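Local coordinates for TT1696 protein (Thermus thermophilus, PDB 1UFB) that is of unknown function but belongs to the helical HEPN family and may bind DNA, at the interface of chains A and B. Sequence-based numbering; all coordinates share one arbitrary frame. Chains: chain A/B, TT1696 protein.

Contact 1: the interface of chains A and B. Residues chain A 89-90, 92, 99-101; chain B 6, 10.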
loop_
_atom_site.group_PDB
_atom_site.type_symbol
_atom_site.label_atom_id
_atom_site.label_comp_id
_atom_site.label_asym_id
_atom_site.label_seq_id
_atom_site.Cartn_x
_atom_site.Cartn_y
_atom_site.Cartn_z
ATOM N N THR A 89 -5.895 5.849 4.484
ATOM C CA THR A 89 -5.763 6.289 3.106
ATOM C C THR A 89 -6.323 5.296 2.097
ATOM O O THR A 89 -6.524 5.630 0.956
ATOM C CB THR A 89 -4.292 6.497 2.780
ATOM O OG1 THR A 89 -3.526 5.348 3.256
ATOM C CG2 THR A 89 -3.779 7.750 3.506
ATOM N N ARG A 90 -6.603 4.065 2.512
ATOM C CA ARG A 90 -7.017 3.006 1.567
ATOM C C ARG A 90 -8.333 2.305 1.932
ATOM O O ARG A 90 -8.909 1.623 1.097
ATOM C CB ARG A 90 -5.960 1.883 1.547
ATOM C CG ARG A 90 -4.559 2.342 1.109
ATOM C CD ARG A 90 -3.574 1.178 1.207
ATOM N NE ARG A 90 -3.234 0.879 2.596
ATOM C CZ ARG A 90 -3.208 -0.364 3.136
ATOM N NH1 ARG A 90 -3.529 -1.476 2.415
ATOM N NH2 ARG A 90 -2.728 -0.514 4.367
ATOM N N PRO A 92 -12.227 2.418 3.252
ATOM C CA PRO A 92 -13.422 3.258 3.476
ATOM C C PRO A 92 -13.948 3.292 4.904
ATOM O O PRO A 92 -14.296 4.362 5.406
ATOM C CB PRO A 92 -14.432 2.712 2.467
ATOM C CG PRO A 92 -13.509 2.222 1.336
ATOM C CD PRO A 92 -12.449 1.457 2.139
ATOM N N PRO A 99 -15.579 6.759 -0.234
ATOM C CA PRO A 99 -14.366 5.958 -0.346
ATOM C C PRO A 99 -13.273 6.691 0.460
ATOM O O PRO A 99 -13.372 7.897 0.734
ATOM C CB PRO A 99 -14.064 5.974 -1.834
ATOM C CG PRO A 99 -14.676 7.337 -2.282
ATOM C CD PRO A 99 -15.998 7.296 -1.539
ATOM N N ALA A 100 -12.230 5.956 0.815
ATOM C CA ALA A 100 -11.125 6.533 1.555
ATOM C C ALA A 100 -10.448 7.668 0.782
ATOM O O ALA A 100 -10.184 8.711 1.349
ATOM C CB ALA A 100 -10.076 5.432 1.856
ATOM N N ALA A 101 -10.217 7.461 -0.513
ATOM C CA ALA A 101 -9.472 8.419 -1.370
ATOM C C ALA A 101 -9.858 9.889 -1.359
ATOM O O ALA A 101 -8.972 10.790 -1.486
ATOM C CB ALA A 101 -9.506 7.916 -2.810
ATOM N N ASP B 6 -19.212 2.341 -1.444
ATOM C CA ASP B 6 -18.017 3.119 -1.107
ATOM C C ASP B 6 -16.770 2.268 -1.424
ATOM O O ASP B 6 -15.768 2.770 -1.975
ATOM C CB ASP B 6 -17.998 3.508 0.356
ATOM C CG ASP B 6 -19.070 4.542 0.715
ATOM O OD1 ASP B 6 -19.387 5.423 -0.119
ATOM O OD2 ASP B 6 -19.562 4.469 1.857
ATOM N N GLN B 10 -13.799 2.837 -4.016
ATOM C CA GLN B 10 -12.383 2.779 -3.572
ATOM C C GLN B 10 -11.644 1.801 -4.559
ATOM O O GLN B 10 -10.548 2.113 -5.081
ATOM C CB GLN B 10 -12.302 2.255 -2.145
ATOM C CG GLN B 10 -10.874 2.143 -1.659
ATOM C CD GLN B 10 -10.173 3.503 -1.607
ATOM O OE1 GLN B 10 -10.769 4.489 -1.153
ATOM N NE2 GLN B 10 -8.906 3.567 -2.066
HETATM O O HOH W 1 -6.887 5.786 -1.770
#
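The first helix of a HEPN helical fold, B:4-24, sends B:Gln10 across the chain boundary into the segment of chain A that holds the short 3-10 turns 92-94 and 100-103. With CG anti to the backbone N (chi1 179°) and a bend at chi2, the side chain carries its amide between A:Arg90 O and the methyl of A:Ala100. B:Gln10 OE1, the amide oxygen, takes a hydrogen bond from A:Ala101 N at 3.1 Å, in the carbonyl plane and on a lone pair. A:Ala100 N lies near the same oxygen, but its N-H points away and makes no bond. B:Gln10 NE2 reaches a water 3.0 Å off. That water lies 2.8 Å from A:Thr89 O. Glutamine suits the place because one flat head offers an acceptor for a backbone N-H and a donor that reaches a backbone carbonyl through water. Its stem is used too, B:Gln10 CB packing on A:Pro92 CG at 3.7 Å. One turn earlier, the backbone carbonyl B:Asp6 O rests 3.6 Å from A:Pro99 CB. Shortening B:Gln10 to an alanine would probably leave A:Ala101 N without this acceptor and the water without its amide partner. The site sits where the first helix meets the irregular stretch before helix 106-126 of the partner.

Contact 2: the interface of chains A and B. Residues chain A 7, 10, 39, 43; chain B 90-93.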
loop_
_atom_site.group_PDB
_atom_site.type_symbol
_atom_site.label_atom_id
_atom_site.label_comp_id
_atom_site.label_asym_id
_atom_site.label_seq_id
_atom_site.Cartn_x
_atom_site.Cartn_y
_atom_site.Cartn_z
ATOM N N TRP A 7 16.775 -1.478 1.865
ATOM C CA TRP A 7 15.605 -0.819 2.471
ATOM C C TRP A 7 15.648 0.681 2.254
ATOM O O TRP A 7 14.610 1.339 2.048
ATOM C CB TRP A 7 15.511 -1.155 3.971
ATOM C CG TRP A 7 15.027 -2.561 4.198
ATOM C CD1 TRP A 7 15.758 -3.709 4.100
ATOM C CD2 TRP A 7 13.683 -2.964 4.491
ATOM N NE1 TRP A 7 14.952 -4.815 4.308
ATOM C CE2 TRP A 7 13.674 -4.384 4.557
ATOM C CE3 TRP A 7 12.492 -2.270 4.702
ATOM C CZ2 TRP A 7 12.502 -5.128 4.834
ATOM C CZ3 TRP A 7 11.334 -3.002 4.969
ATOM C CH2 TRP A 7 11.357 -4.416 5.033
ATOM N N GLN A 10 14.516 1.140 -1.208
ATOM C CA GLN A 10 13.043 1.008 -1.262
ATOM C C GLN A 10 12.379 2.273 -0.736
ATOM O O GLN A 10 11.379 2.731 -1.289
ATOM C CB GLN A 10 12.604 -0.159 -0.386
ATOM C CG GLN A 10 11.088 -0.476 -0.517
ATOM C CD GLN A 10 10.684 -0.820 -1.954
ATOM O OE1 GLN A 10 11.376 -1.589 -2.646
ATOM N NE2 GLN A 10 9.530 -0.277 -2.408
ATOM N N GLU A 39 8.535 4.280 6.845
ATOM C CA GLU A 39 8.596 2.972 7.456
ATOM C C GLU A 39 9.839 2.188 6.955
ATOM O O GLU A 39 10.627 1.582 7.737
ATOM C CB GLU A 39 7.266 2.221 7.056
ATOM C CG GLU A 39 7.100 0.879 7.855
ATOM C CD GLU A 39 6.005 -0.022 7.287
ATOM O OE1 GLU A 39 4.842 0.378 7.266
ATOM O OE2 GLU A 39 6.320 -1.158 6.887
ATOM N N LYS A 43 13.111 0.957 8.997
ATOM C CA LYS A 43 13.439 -0.469 9.090
ATOM C C LYS A 43 14.909 -0.631 8.608
ATOM O O LYS A 43 15.670 -1.387 9.184
ATOM C CB LYS A 43 12.421 -1.274 8.248
ATOM C CG LYS A 43 11.133 -1.502 9.086
ATOM C CD LYS A 43 10.012 -2.161 8.311
ATOM C CE LYS A 43 8.807 -2.323 9.270
ATOM N NZ LYS A 43 7.675 -3.045 8.429
ATOM N N ARG B 90 6.440 -4.381 -1.986
ATOM C CA ARG B 90 6.860 -3.264 -1.136
ATOM C C ARG B 90 7.952 -3.578 -0.164
ATOM O O ARG B 90 8.606 -2.668 0.332
ATOM C CB ARG B 90 5.655 -2.809 -0.274
ATOM C CG ARG B 90 4.460 -2.287 -1.131
ATOM C CD ARG B 90 3.195 -1.937 -0.282
ATOM N NE ARG B 90 2.571 -3.118 0.397
ATOM C CZ ARG B 90 2.316 -3.232 1.701
ATOM N NH1 ARG B 90 2.653 -2.277 2.590
ATOM N NH2 ARG B 90 1.571 -4.289 2.118
ATOM N N TYR B 91 8.194 -4.864 0.092
ATOM C CA TYR B 91 9.177 -5.195 1.145
ATOM C C TYR B 91 10.367 -5.988 0.575
ATOM O O TYR B 91 10.182 -7.089 0.041
ATOM C CB TYR B 91 8.462 -5.985 2.271
ATOM C CG TYR B 91 7.479 -5.095 3.002
ATOM C CD1 TYR B 91 6.068 -5.217 2.842
ATOM C CD2 TYR B 91 7.959 -4.064 3.820
ATOM C CE1 TYR B 91 5.191 -4.333 3.511
ATOM C CE2 TYR B 91 7.087 -3.169 4.455
ATOM C CZ TYR B 91 5.715 -3.313 4.322
ATOM O OH TYR B 91 4.925 -2.438 5.097
ATOM N N PRO B 92 11.598 -5.457 0.759
ATOM C CA PRO B 92 12.815 -6.102 0.221
ATOM C C PRO B 92 13.078 -7.493 0.740
ATOM O O PRO B 92 13.591 -8.368 0.015
ATOM C CB PRO B 92 13.940 -5.130 0.591
ATOM C CG PRO B 92 13.200 -3.744 0.656
ATOM C CD PRO B 92 11.890 -4.169 1.399
ATOM N N ASP B 93 12.660 -7.744 1.985
ATOM C CA ASP B 93 12.964 -9.061 2.535
ATOM C C ASP B 93 12.099 -10.118 1.862
ATOM O O ASP B 93 12.219 -11.284 2.145
ATOM C CB ASP B 93 12.869 -9.080 4.105
ATOM C CG ASP B 93 11.477 -8.690 4.624
ATOM O OD1 ASP B 93 10.714 -8.057 3.893
ATOM O OD2 ASP B 93 11.127 -9.034 5.760
#
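One face of the indole of A:Trp7 is covered by B:Pro92, whose CD stands 3.5 Å from the centroid of the six-membered ring while CG lies over the five-membered ring. These CH-pi contacts suit a proline, a compact apolar ring with slightly polarised C-H groups. At the indole edge, in its plane, comes the carboxylate carbon of B:Asp93. Helix 4-24 of the HEPN fold, which carries A:Trp7, also supplies A:Gln10, whose CB adds a contact to B:Pro92 CG at 3.8 Å.

B:Tyr91 presents its ring edge to the indole: CD2 is 3.6 Å from A:Trp7 CH2, and A:Trp7 CZ3 lies in the tyrosine plane. A face of the tyrosine ring meets B:Arg90 CB of its own chain, and B:Tyr91 CE1 in turn lies over one face of the B:Arg90 guanidinium. Tyrosine joins this apolar packing to a polar end, since B:Tyr91 OH donates to A:Glu39 OE2 at 2.6 Å. The carboxylate oxygen is met on its syn side, 22° out of plane, with ring and carboxylate only 17° apart. A:Glu39 reaches out with CG anti to the backbone N (chi1 -170°) and an extended chain. A:Lys43 NZ, one helical turn on, forms a salt bridge to A:Glu39 OE2 at 2.8 Å from above the carboxylate plane, which would be expected to stabilise the glutamate's negative charge.

Contact 3: the interface of chains A and B. Residues chain A 24, 26, 29, 101; chain B 13, 17.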
loop_
_atom_site.group_PDB
_atom_site.type_symbol
_atom_site.label_atom_id
_atom_site.label_comp_id
_atom_site.label_asym_id
_atom_site.label_seq_id
_atom_site.Cartn_x
_atom_site.Cartn_y
_atom_site.Cartn_z
ATOM N N LEU A 24 -0.114 12.626 -10.228
ATOM C CA LEU A 24 -1.316 11.944 -10.730
ATOM C C LEU A 24 -2.576 12.478 -10.063
ATOM O O LEU A 24 -3.708 12.142 -10.481
ATOM C CB LEU A 24 -1.288 10.430 -10.402
ATOM C CG LEU A 24 -0.154 9.600 -11.048
ATOM C CD1 LEU A 24 -0.114 8.233 -10.398
ATOM C CD2 LEU A 24 -0.415 9.437 -12.564
ATOM N N ASP A 26 -3.357 11.625 -7.027
ATOM C CA ASP A 26 -3.842 10.511 -6.131
ATOM C C ASP A 26 -3.264 10.798 -4.736
ATOM O O ASP A 26 -2.309 10.173 -4.303
ATOM C CB ASP A 26 -3.351 9.152 -6.679
ATOM C CG ASP A 26 -4.006 8.771 -8.000
ATOM O OD1 ASP A 26 -5.071 9.356 -8.349
ATOM O OD2 ASP A 26 -3.464 7.884 -8.683
ATOM N N TRP A 29 -3.201 8.065 -1.943
ATOM C CA TRP A 29 -2.120 7.107 -2.259
ATOM C C TRP A 29 -0.761 7.730 -2.007
ATOM O O TRP A 29 0.166 7.033 -1.602
ATOM C CB TRP A 29 -2.225 6.622 -3.738
ATOM C CG TRP A 29 -3.132 5.415 -3.811
ATOM C CD1 TRP A 29 -4.457 5.401 -4.136
ATOM C CD2 TRP A 29 -2.768 4.054 -3.518
ATOM N NE1 TRP A 29 -4.958 4.098 -4.075
ATOM C CE2 TRP A 29 -3.939 3.252 -3.695
ATOM C CE3 TRP A 29 -1.578 3.434 -3.142
ATOM C CZ2 TRP A 29 -3.941 1.839 -3.500
ATOM C CZ3 TRP A 29 -1.577 2.022 -2.955
ATOM C CH2 TRP A 29 -2.764 1.251 -3.134
ATOM N N ALA A 101 -10.217 7.461 -0.513
ATOM C CA ALA A 101 -9.472 8.419 -1.370
ATOM C C ALA A 101 -9.858 9.889 -1.359
ATOM O O ALA A 101 -8.972 10.790 -1.486
ATOM C CB ALA A 101 -9.506 7.916 -2.810
ATOM N N HIS B 13 -10.851 3.534 -7.775
ATOM C CA HIS B 13 -9.786 4.485 -7.573
ATOM C C HIS B 13 -8.427 3.733 -7.492
ATOM O O HIS B 13 -7.375 4.180 -8.032
ATOM C CB HIS B 13 -10.005 5.254 -6.251
ATOM C CG HIS B 13 -8.954 6.295 -6.019
ATOM N ND1 HIS B 13 -7.898 6.113 -5.149
ATOM C CD2 HIS B 13 -8.717 7.468 -6.653
ATOM C CE1 HIS B 13 -7.051 7.131 -5.267
ATOM N NE2 HIS B 13 -7.527 7.963 -6.171
ATOM N N HIS B 17 -5.207 4.171 -9.777
ATOM C CA HIS B 17 -3.864 4.454 -9.266
ATOM C C HIS B 17 -2.869 3.425 -9.859
ATOM O O HIS B 17 -1.677 3.720 -10.166
ATOM C CB HIS B 17 -3.804 4.378 -7.727
ATOM C CG HIS B 17 -2.430 4.703 -7.197
ATOM N ND1 HIS B 17 -1.835 5.920 -7.437
ATOM C CD2 HIS B 17 -1.503 3.941 -6.553
ATOM C CE1 HIS B 17 -0.596 5.897 -6.975
ATOM N NE2 HIS B 17 -0.364 4.711 -6.433
#
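B:His17 and A:Trp29 lie nearly parallel, their planes 13° apart for the five-membered ring of the indole and the centroids 4.0 Å apart. The stack is offset: B:His17 CD2 sits over the rim of the indole, 3.3 Å from A:Trp29 CD2. In this pairing of two HEPN-family chains the histidine comes from helix B:4-24 and the tryptophan from helix A:27-48. CG of B:His17 is anti to the backbone N (chi1 -179°), which swings the ring out from its helix onto the indole.

The imidazole edge serves a different partner. B:His17 ND1 donates to A:Asp26 OD2 at 2.8 Å, nearly straight, with the oxygen in the ring plane. The carboxylate stands 69° from that plane and is met on its anti side. Stack and hydrogen bond together should fix the rotation of the ring, a double duty for which histidine is well suited.

B:His13, one turn earlier, meets the indole at its edge, ND1 lying in the indole plane and CE1 3.3 Å from A:Trp29 CD1. Over one face of this imidazole rests the methyl of A:Ala101, whose CB is 3.5 Å from the ring centroid, a CH-pi contact that a small side chain allows. B:His13 NE2 also lies 3.6 Å from A:Asp26 OD1.

Contact 1 and contact 3 are neighbours, their C-alpha centres about 10 Å apart; they share A:Ala101 and draw on successive turns of helix B:4-24. Contact 2 lies about 24 Å from contact 1 and 22 Å from contact 3, with the roles of the chains exchanged: helix A:4-24 now meets residues 90-93 of chain B. Residue 10 therefore faces the same stretch of the other chain in contact 1 and contact 2, as the two-fold symmetry requires, and every patch occurs twice. Such reciprocal packing would suit a stable dimer, although the structure alone does not show that this pairing is the biological one.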